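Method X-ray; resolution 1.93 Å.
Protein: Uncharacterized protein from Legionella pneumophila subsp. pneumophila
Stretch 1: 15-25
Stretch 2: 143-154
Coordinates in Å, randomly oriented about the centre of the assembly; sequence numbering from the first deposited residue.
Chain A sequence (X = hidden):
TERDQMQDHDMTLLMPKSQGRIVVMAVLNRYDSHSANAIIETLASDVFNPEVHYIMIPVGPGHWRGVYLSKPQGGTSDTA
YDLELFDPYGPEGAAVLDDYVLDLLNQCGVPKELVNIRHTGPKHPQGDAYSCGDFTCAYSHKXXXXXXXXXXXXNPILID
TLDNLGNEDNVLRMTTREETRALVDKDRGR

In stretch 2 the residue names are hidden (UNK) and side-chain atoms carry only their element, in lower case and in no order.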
# COMPACT_ATOMS: atom_id res chain seq x y z
N MET A 15 2.18 8.28 3.44
CA MET A 15 2.34 7.46 2.23
C MET A 15 3.21 8.19 1.20
O MET A 15 3.20 9.41 1.13
CB MET A 15 0.99 7.09 1.62
CG MET A 15 0.26 5.95 2.32
SD MET A 15 0.94 4.30 2.05
CE MET A 15 0.61 4.08 0.27
N PRO A 16 3.98 7.43 0.41
CA PRO A 16 4.67 8.04 -0.75
C PRO A 16 3.63 8.64 -1.69
O PRO A 16 2.45 8.27 -1.60
CB PRO A 16 5.36 6.85 -1.44
CG PRO A 16 4.68 5.63 -0.91
CD PRO A 16 4.10 5.96 0.43
N LYS A 17 4.05 9.57 -2.52
CA LYS A 17 3.19 10.28 -3.43
C LYS A 17 3.49 9.79 -4.82
O LYS A 17 4.63 9.40 -5.09
CB LYS A 17 3.48 11.80 -3.40
CG LYS A 17 3.40 12.46 -2.03
CD LYS A 17 1.99 12.43 -1.49
CE LYS A 17 1.98 12.29 0.03
NZ LYS A 17 0.75 11.56 0.47
N SER A 18 2.51 9.87 -5.71
CA SER A 18 2.68 9.53 -7.10
C SER A 18 3.83 10.29 -7.67
O SER A 18 4.01 11.48 -7.39
CB SER A 18 1.45 9.87 -7.92
OG SER A 18 0.31 9.22 -7.39
N GLN A 19 4.61 9.61 -8.51
CA GLN A 19 5.62 10.30 -9.28
C GLN A 19 5.92 9.50 -10.55
O GLN A 19 6.25 8.34 -10.49
CB GLN A 19 6.90 10.57 -8.46
CG GLN A 19 7.59 11.94 -8.75
CD GLN A 19 6.86 13.22 -8.18
OE1 GLN A 19 6.75 13.41 -6.96
NE2 GLN A 19 6.36 14.08 -9.07
N GLY A 20 5.73 10.15 -11.68
CA GLY A 20 6.00 9.56 -12.97
C GLY A 20 5.20 8.28 -13.15
O GLY A 20 3.99 8.26 -12.91
N ARG A 21 5.90 7.20 -13.47
CA ARG A 21 5.22 5.94 -13.83
C ARG A 21 4.64 5.18 -12.60
O ARG A 21 4.07 4.11 -12.74
CB ARG A 21 6.18 5.07 -14.62
CG ARG A 21 7.46 4.69 -13.91
CD ARG A 21 8.57 4.40 -14.95
NE ARG A 21 8.18 3.36 -15.89
CZ ARG A 21 8.46 2.04 -15.77
NH1 ARG A 21 9.22 1.57 -14.78
NH2 ARG A 21 8.01 1.20 -16.69
N ILE A 22 4.80 5.73 -11.42
CA ILE A 22 4.27 5.13 -10.20
C ILE A 22 3.13 5.97 -9.69
O ILE A 22 3.33 7.18 -9.35
CB ILE A 22 5.34 5.03 -9.10
CG1 ILE A 22 6.54 4.22 -9.56
CG2 ILE A 22 4.75 4.44 -7.80
CD1 ILE A 22 7.80 4.42 -8.74
N VAL A 23 1.95 5.39 -9.63
CA VAL A 23 0.83 6.07 -8.99
C VAL A 23 0.57 5.53 -7.61
O VAL A 23 0.53 4.32 -7.41
CB VAL A 23 -0.44 5.92 -9.82
CG1 VAL A 23 -1.69 6.42 -9.10
CG2 VAL A 23 -0.24 6.62 -11.16
N VAL A 24 0.32 6.43 -6.65
CA VAL A 24 -0.08 6.05 -5.33
C VAL A 24 -1.47 6.62 -5.14
O VAL A 24 -1.67 7.84 -5.14
CB VAL A 24 0.90 6.54 -4.23
CG1 VAL A 24 0.44 6.06 -2.83
CG2 VAL A 24 2.31 6.11 -4.54
N MET A 25 -2.45 5.74 -5.04
CA MET A 25 -3.84 6.17 -4.88
C MET A 25 -4.13 6.54 -3.43
O MET A 25 -3.42 6.14 -2.53
CB MET A 25 -4.80 5.07 -5.25
CG MET A 25 -4.38 4.31 -6.45
SD MET A 25 -5.73 3.85 -7.50
CE MET A 25 -5.68 5.47 -8.26
N UNK A 143 8.48 -0.26 -1.49
CA UNK A 143 8.09 -0.56 -2.87
C UNK A 143 8.41 0.59 -3.84
O UNK A 143 8.78 0.36 -5.00
c UNK A 143 6.22 -2.20 -2.26
c UNK A 143 6.61 -0.97 -3.00
c UNK A 143 6.96 -3.47 -2.55
c UNK A 143 6.91 -3.92 -3.97
n UNK A 143 7.37 -5.36 -4.03
N UNK A 144 8.24 1.81 -3.37
CA UNK A 144 8.54 2.98 -4.12
C UNK A 144 9.98 2.93 -4.63
O UNK A 144 10.25 3.10 -5.84
c UNK A 144 8.16 5.48 -4.00
c UNK A 144 8.31 4.21 -3.25
s UNK A 144 6.57 5.60 -4.87
c UNK A 144 7.00 7.14 -5.66
N UNK A 145 10.89 2.63 -3.71
CA UNK A 145 12.32 2.42 -4.07
C UNK A 145 12.50 1.23 -5.02
O UNK A 145 13.15 1.37 -6.08
c UNK A 145 15.30 1.70 -1.62
c UNK A 145 16.81 1.79 -1.70
n UNK A 145 17.38 1.72 -0.32
c UNK A 145 14.64 2.02 -2.96
c UNK A 145 13.12 2.19 -2.77
N UNK A 146 11.93 0.09 -4.68
CA UNK A 146 12.04 -1.09 -5.53
C UNK A 146 11.54 -0.78 -6.93
O UNK A 146 12.12 -1.25 -7.89
c UNK A 146 11.26 -2.32 -5.04
c UNK A 146 10.79 -4.16 -3.35
c UNK A 146 11.76 -3.03 -3.80
o UNK A 146 10.85 -4.52 -2.17
o UNK A 146 9.97 -4.70 -4.17
N UNK A 147 10.49 0.01 -7.06
CA UNK A 147 9.93 0.30 -8.37
C UNK A 147 10.73 1.35 -9.13
O UNK A 147 10.33 1.72 -10.25
c UNK A 147 8.49 0.78 -8.28
c UNK A 147 7.53 -0.24 -7.76
c UNK A 147 6.86 -2.51 -7.35
c UNK A 147 5.66 -2.07 -6.81
c UNK A 147 5.41 -0.71 -6.76
c UNK A 147 6.32 0.18 -7.26
c UNK A 147 7.79 -1.59 -7.80
N UNK A 148 11.84 1.79 -8.55
CA UNK A 148 12.79 2.65 -9.25
C UNK A 148 12.52 4.12 -9.08
O UNK A 148 12.98 4.91 -9.88
N UNK A 149 11.78 4.51 -8.04
CA UNK A 149 11.50 5.92 -7.81
C UNK A 149 12.83 6.61 -7.48
O UNK A 149 13.75 5.97 -7.00
c UNK A 149 10.54 6.09 -6.64
N UNK A 150 12.90 7.91 -7.71
CA UNK A 150 14.14 8.63 -7.45
C UNK A 150 14.30 8.91 -5.97
O UNK A 150 13.33 9.08 -5.27
c UNK A 150 12.50 10.12 -8.39
c UNK A 150 13.97 9.94 -8.22
c UNK A 150 11.85 8.77 -8.31
N UNK A 151 15.56 8.98 -5.56
CA UNK A 151 15.96 9.19 -4.16
C UNK A 151 15.09 10.12 -3.28
O UNK A 151 14.86 9.81 -2.10
o UNK A 151 20.20 10.43 -3.36
c UNK A 151 17.41 9.69 -4.15
c UNK A 151 18.23 9.13 -2.99
o UNK A 151 20.39 8.22 -3.30
c UNK A 151 19.72 9.27 -3.23
N UNK A 152 14.63 11.25 -3.80
CA UNK A 152 13.77 12.14 -3.01
C UNK A 152 12.31 11.72 -2.82
O UNK A 152 11.58 12.35 -2.06
N UNK A 153 11.86 10.67 -3.51
CA UNK A 153 10.42 10.35 -3.59
C UNK A 153 10.00 9.28 -2.59
O UNK A 153 8.82 8.89 -2.55
c UNK A 153 10.08 9.82 -4.98
o UNK A 153 10.46 10.76 -5.97
N UNK A 154 10.96 8.77 -1.84
CA UNK A 154 10.67 7.80 -0.79
C UNK A 154 11.53 8.15 0.43
O UNK A 154 12.49 8.93 0.31
c UNK A 154 14.02 5.86 -3.51
c UNK A 154 14.72 5.63 -1.23
c UNK A 154 13.43 5.87 -0.81
c UNK A 154 12.41 6.13 -1.72
o UNK A 154 16.32 5.37 -2.96
c UNK A 154 10.99 6.39 -1.25
c UNK A 154 12.73 6.12 -3.07
c UNK A 154 15.02 5.63 -2.59
O HOH W 1 6.87 10.46 -2.24
O HOH W 2 9.98 3.36 -12.30

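Position 143 carries four carbons in a row ending in nitrogen, which identifies Lys143. Its end leads away from stretch 1, and its charge is met by a partner three residues on.

Position 144 has two carbons, a sulfur and a final carbon, unbranched. The sulfur of 144 lies 3.6 Å from Ile22 CG2 and 3.8 Å from Pro16 CB, and its last carbon is 3.3 Å from Lys17 O. This is Met144; a long, flexible, apolar chain suits a buried place among such different neighbours.

Position 145 repeats the pattern of four carbons and a nitrogen. Lys145 points away from stretch 1, fully extended with every chi angle t, as befits an exposed charge.

At 146 three carbons end in two oxygens, a carboxylate: Glu146. It lies out of reach of stretch 1, but Lys143 NZ donates a 2.7 Å hydrogen bond to Glu146 OE2, part of a salt bridge.

Position 147 shows one carbon and a six-carbon ring without a hydroxyl; the CB of 147 packs 3.7 Å from Ile22 CD1. Phe147 thus adds apolar surface beside that side chain.

Position 148 has no side-chain atoms and is Gly148. With phi at 90° it ends the helix in a Schellman motif, where a CB would be jammed against the preceding carbonyl oxygen.

The single carbon at 149, its CB, sits 3.8 Å from Ile22 CD1. Ala149 makes a small apolar contact.

At 150 three carbons close onto the backbone nitrogen, giving Pro150, exposed and suited to its extended backbone.

Position 151 bears three carbons and two oxygens. Glu151 is poorly ordered and far from stretch 1, where its exposed carboxylate can be solvated.

Position 152 lacks a side chain: Gly152. There is room for a CB, so the local geometry does not demand glycine.

Position 153 has one carbon and one oxygen, the oxygen of 153 lying 4.2 Å from Gln19 CG. In Ser153, a weak hydrogen bond from OG to Pro150 O, 3.4 Å away, gives the hydroxyl a partner in its own stretch.

Position 154 has a carbon and a six-membered ring bearing oxygen: Tyr154. Its end leads away from stretch 1, so it adds almost nothing to the contact.

The contact works by apolar packing, without a direct hydrogen bond. Met144 meets Pro16 and Ile22, and Ile22 also reaches Phe147 and Ala149. Two waters bridge the stretches: the O of water 1 accepts from Lys17 N (3.0 Å) and donates to Ser153 O (2.5 Å); the O of water 2 accepts from Arg21 NH1 (3.2 Å) and donates to Phe147 O (2.6 Å).

Stretch 2 (143-154) KMKEFGAPEGSY
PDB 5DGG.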